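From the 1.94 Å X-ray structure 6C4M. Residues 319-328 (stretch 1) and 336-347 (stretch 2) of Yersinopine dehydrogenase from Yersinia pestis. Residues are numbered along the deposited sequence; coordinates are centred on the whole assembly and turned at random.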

# COMPACT_ATOMS: atom_id res chain seq x y z
N ILE A 319 14.13 20.87 7.46
CA ILE A 319 12.69 20.89 7.20
C ILE A 319 11.99 19.79 7.98
O ILE A 319 12.65 18.90 8.54
CB ILE A 319 12.40 20.74 5.69
CG1 ILE A 319 12.63 19.31 5.22
CG2 ILE A 319 13.27 21.72 4.89
CD1 ILE A 319 12.26 19.09 3.75
N ASN A 320 10.66 19.87 8.06
CA ASN A 320 9.78 18.76 8.42
C ASN A 320 9.42 18.03 7.14
O ASN A 320 8.58 18.48 6.36
CB ASN A 320 8.53 19.30 9.11
CG ASN A 320 7.53 18.18 9.49
OD1 ASN A 320 7.55 17.10 8.91
ND2 ASN A 320 6.63 18.47 10.44
N LEU A 321 10.08 16.88 6.91
CA LEU A 321 9.92 16.19 5.63
C LEU A 321 8.47 15.83 5.36
O LEU A 321 7.95 16.08 4.26
CB LEU A 321 10.81 14.94 5.60
CG LEU A 321 10.62 14.07 4.36
CD1 LEU A 321 10.95 14.83 3.07
CD2 LEU A 321 11.47 12.81 4.49
N LEU A 322 7.79 15.24 6.33
CA LEU A 322 6.45 14.75 6.07
C LEU A 322 5.46 15.91 5.86
O LEU A 322 4.65 15.88 4.92
CB LEU A 322 6.00 13.81 7.21
CG LEU A 322 4.65 13.13 7.00
CD1 LEU A 322 4.57 12.32 5.69
CD2 LEU A 322 4.23 12.26 8.21
N ARG A 323 5.58 16.98 6.66
CA ARG A 323 4.77 18.18 6.41
C ARG A 323 5.03 18.75 5.02
O ARG A 323 4.08 19.13 4.31
CB ARG A 323 5.03 19.26 7.47
CG ARG A 323 4.12 20.54 7.36
CD ARG A 323 4.82 21.83 7.84
NE ARG A 323 6.00 22.01 7.02
CZ ARG A 323 5.99 22.39 5.74
NH1 ARG A 323 4.85 22.73 5.14
NH2 ARG A 323 7.14 22.45 5.08
N PHE A 324 6.30 18.83 4.63
CA PHE A 324 6.65 19.33 3.29
C PHE A 324 6.02 18.46 2.21
O PHE A 324 5.39 18.97 1.28
CB PHE A 324 8.18 19.36 3.15
CG PHE A 324 8.67 19.73 1.77
CD1 PHE A 324 8.49 21.02 1.26
CD2 PHE A 324 9.37 18.80 1.00
CE1 PHE A 324 8.97 21.36 -0.01
CE2 PHE A 324 9.86 19.14 -0.26
CZ PHE A 324 9.66 20.42 -0.76
N LEU A 325 6.21 17.14 2.29
CA LEU A 325 5.64 16.26 1.28
C LEU A 325 4.13 16.41 1.20
O LEU A 325 3.55 16.46 0.11
CB LEU A 325 5.97 14.80 1.59
CG LEU A 325 7.43 14.42 1.59
CD1 LEU A 325 7.61 12.96 2.09
CD2 LEU A 325 8.03 14.57 0.19
N ASN A 326 3.46 16.40 2.35
CA ASN A 326 2.00 16.40 2.33
C ASN A 326 1.47 17.79 2.02
O ASN A 326 0.66 17.96 1.11
CB ASN A 326 1.46 15.91 3.67
CG ASN A 326 -0.03 15.60 3.62
OD1 ASN A 326 -0.44 14.51 3.23
ND2 ASN A 326 -0.84 16.57 4.03
N ASP A 327 1.94 18.80 2.77
CA ASP A 327 1.29 20.11 2.75
C ASP A 327 1.83 21.02 1.66
O ASP A 327 1.12 21.92 1.21
CB ASP A 327 1.41 20.81 4.11
CG ASP A 327 0.61 20.14 5.21
OD1 ASP A 327 -0.06 19.09 4.96
OD2 ASP A 327 0.66 20.66 6.35
N ASP A 328 3.06 20.83 1.21
CA ASP A 328 3.59 21.64 0.11
C ASP A 328 3.61 20.94 -1.24
O ASP A 328 3.80 21.61 -2.26
CB ASP A 328 5.01 22.11 0.42
CG ASP A 328 5.08 22.97 1.67
OD1 ASP A 328 4.03 23.47 2.13
OD2 ASP A 328 6.21 23.16 2.20
N MET A 336 -5.25 8.08 6.44
CA MET A 336 -3.99 7.39 6.21
C MET A 336 -2.86 8.05 7.01
O MET A 336 -2.29 7.42 7.90
CB MET A 336 -3.67 7.39 4.71
CG MET A 336 -4.73 6.69 3.90
SD MET A 336 -4.79 4.87 4.32
CE MET A 336 -3.38 4.33 3.41
N VAL A 337 -2.58 9.32 6.76
CA VAL A 337 -1.52 10.01 7.49
C VAL A 337 -2.14 11.09 8.36
O VAL A 337 -2.59 12.13 7.85
CB VAL A 337 -0.48 10.62 6.53
CG1 VAL A 337 0.57 11.38 7.32
CG2 VAL A 337 0.16 9.51 5.68
N SER A 338 -2.07 10.91 9.68
CA SER A 338 -2.77 11.81 10.57
C SER A 338 -2.09 13.18 10.60
O SER A 338 -0.92 13.35 10.25
CB SER A 338 -2.81 11.21 11.98
OG SER A 338 -1.48 11.14 12.47
N ARG A 339 -2.85 14.19 11.04
CA ARG A 339 -2.22 15.50 11.26
C ARG A 339 -1.21 15.41 12.37
O ARG A 339 -0.19 16.11 12.35
CB ARG A 339 -3.27 16.59 11.60
CG ARG A 339 -4.23 16.94 10.49
CD ARG A 339 -3.52 17.26 9.20
NE ARG A 339 -2.45 18.26 9.38
CZ ARG A 339 -1.76 18.78 8.38
NH1 ARG A 339 -2.04 18.46 7.12
NH2 ARG A 339 -0.79 19.64 8.63
N ARG A 340 -1.45 14.56 13.36
CA ARG A 340 -0.44 14.35 14.39
C ARG A 340 0.87 13.86 13.77
O ARG A 340 1.96 14.31 14.15
CB ARG A 340 -0.93 13.36 15.43
CG ARG A 340 -0.01 13.26 16.66
CD ARG A 340 -0.18 11.92 17.38
NE ARG A 340 1.14 11.35 17.70
CZ ARG A 340 1.61 10.18 17.30
NH1 ARG A 340 0.88 9.35 16.56
NH2 ARG A 340 2.83 9.83 17.68
N TRP A 341 0.80 12.90 12.83
CA TRP A 341 2.03 12.38 12.24
C TRP A 341 2.78 13.49 11.49
O TRP A 341 4.01 13.58 11.54
CB TRP A 341 1.70 11.19 11.32
CG TRP A 341 1.81 9.80 11.99
CD1 TRP A 341 2.23 9.53 13.27
CD2 TRP A 341 1.50 8.53 11.40
NE1 TRP A 341 2.21 8.18 13.49
CE2 TRP A 341 1.77 7.55 12.36
CE3 TRP A 341 1.04 8.14 10.14
CZ2 TRP A 341 1.58 6.19 12.10
CZ3 TRP A 341 0.87 6.82 9.88
CH2 TRP A 341 1.14 5.84 10.85
N ILE A 342 2.04 14.35 10.81
CA ILE A 342 2.64 15.44 10.04
C ILE A 342 3.30 16.45 10.97
O ILE A 342 4.47 16.81 10.79
CB ILE A 342 1.56 16.07 9.16
CG1 ILE A 342 1.24 15.11 8.01
CG2 ILE A 342 1.99 17.48 8.64
CD1 ILE A 342 -0.09 15.37 7.32
N ASP A 343 2.56 16.92 11.97
CA ASP A 343 3.05 18.03 12.80
C ASP A 343 4.20 17.58 13.68
O ASP A 343 5.08 18.38 14.00
CB ASP A 343 1.95 18.59 13.73
CG ASP A 343 0.77 19.17 12.98
OD1 ASP A 343 0.96 19.58 11.82
OD2 ASP A 343 -0.35 19.19 13.57
N GLU A 344 4.18 16.33 14.13
CA GLU A 344 5.16 15.87 15.10
C GLU A 344 6.26 15.05 14.45
O GLU A 344 7.16 14.59 15.16
CB GLU A 344 4.45 15.07 16.21
CG GLU A 344 3.31 15.85 16.91
CD GLU A 344 2.68 15.11 18.10
OE1 GLU A 344 2.99 13.91 18.34
OE2 GLU A 344 1.86 15.74 18.81
N PHE A 345 6.21 14.86 13.13
CA PHE A 345 7.16 13.97 12.43
C PHE A 345 8.58 14.09 12.93
O PHE A 345 9.20 13.05 13.20
CB PHE A 345 7.14 14.22 10.92
CG PHE A 345 8.07 13.31 10.15
CD1 PHE A 345 7.71 11.99 9.87
CD2 PHE A 345 9.29 13.77 9.72
CE1 PHE A 345 8.56 11.17 9.16
CE2 PHE A 345 10.15 12.95 9.03
CZ PHE A 345 9.78 11.65 8.75
N PRO A 346 9.17 15.28 13.08
CA PRO A 346 10.59 15.34 13.46
C PRO A 346 10.84 14.82 14.86
O PRO A 346 11.97 14.39 15.13
CB PRO A 346 10.93 16.84 13.34
CG PRO A 346 9.81 17.46 12.54
CD PRO A 346 8.59 16.62 12.89
N GLN A 347 9.84 14.79 15.73
CA GLN A 347 10.04 14.20 17.05
C GLN A 347 9.62 12.74 17.14
O GLN A 347 9.76 12.15 18.21
CB GLN A 347 9.27 14.98 18.12
CG GLN A 347 9.81 16.38 18.39
CD GLN A 347 9.53 17.32 17.24
OE1 GLN A 347 10.44 17.73 16.52
NE2 GLN A 347 8.26 17.65 17.05

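Two helices that cross obliquely often pack through a few apolar side chains, with polar bonds alongside them, and this pair from yersinopine dehydrogenase illustrates the principle. The axes approach to 7.9 Å with 123° between their directions. Leu322, the residue most covered by the opposing stretch, points toward it and meets several neighbours at once: its CD2 lies 3.9 Å from Val337 CG1 and 4.1 Å from Trp341 CB, while its CB sits over one face of the Phe345 ring, 3.9 Å from the centroid, in a CH-pi contact. Ile342 answers from the second helix as a knob in the hole formed by Leu322, Arg323, Asn326 and Asp327. Its CG2 comes within 3.6 Å of Arg323 CA, an approach to the backbone itself that fits the 5.0 Å separation of Arg323 CA and Ile342 CA.

Polar bonds accompany this packing, and Ile342 CG2 lies between the Asn320 and Asp327 ends. Asn320 does double duty: its OD1 caps its own helix by accepting from Arg323 N at 3.0 Å, leaving ND2 to donate to Ile342 O at 2.7 Å. Farther along, Arg339 and Asp327 form a two-pronged salt bridge, NH1 to OD1 at 3.0 Å and NH2 to OD2 at 2.9 Å. Asn326 ND2 also donates to Asp327 OD1 at 2.8 Å, so that oxygen accepts from both Asn326 and Arg339.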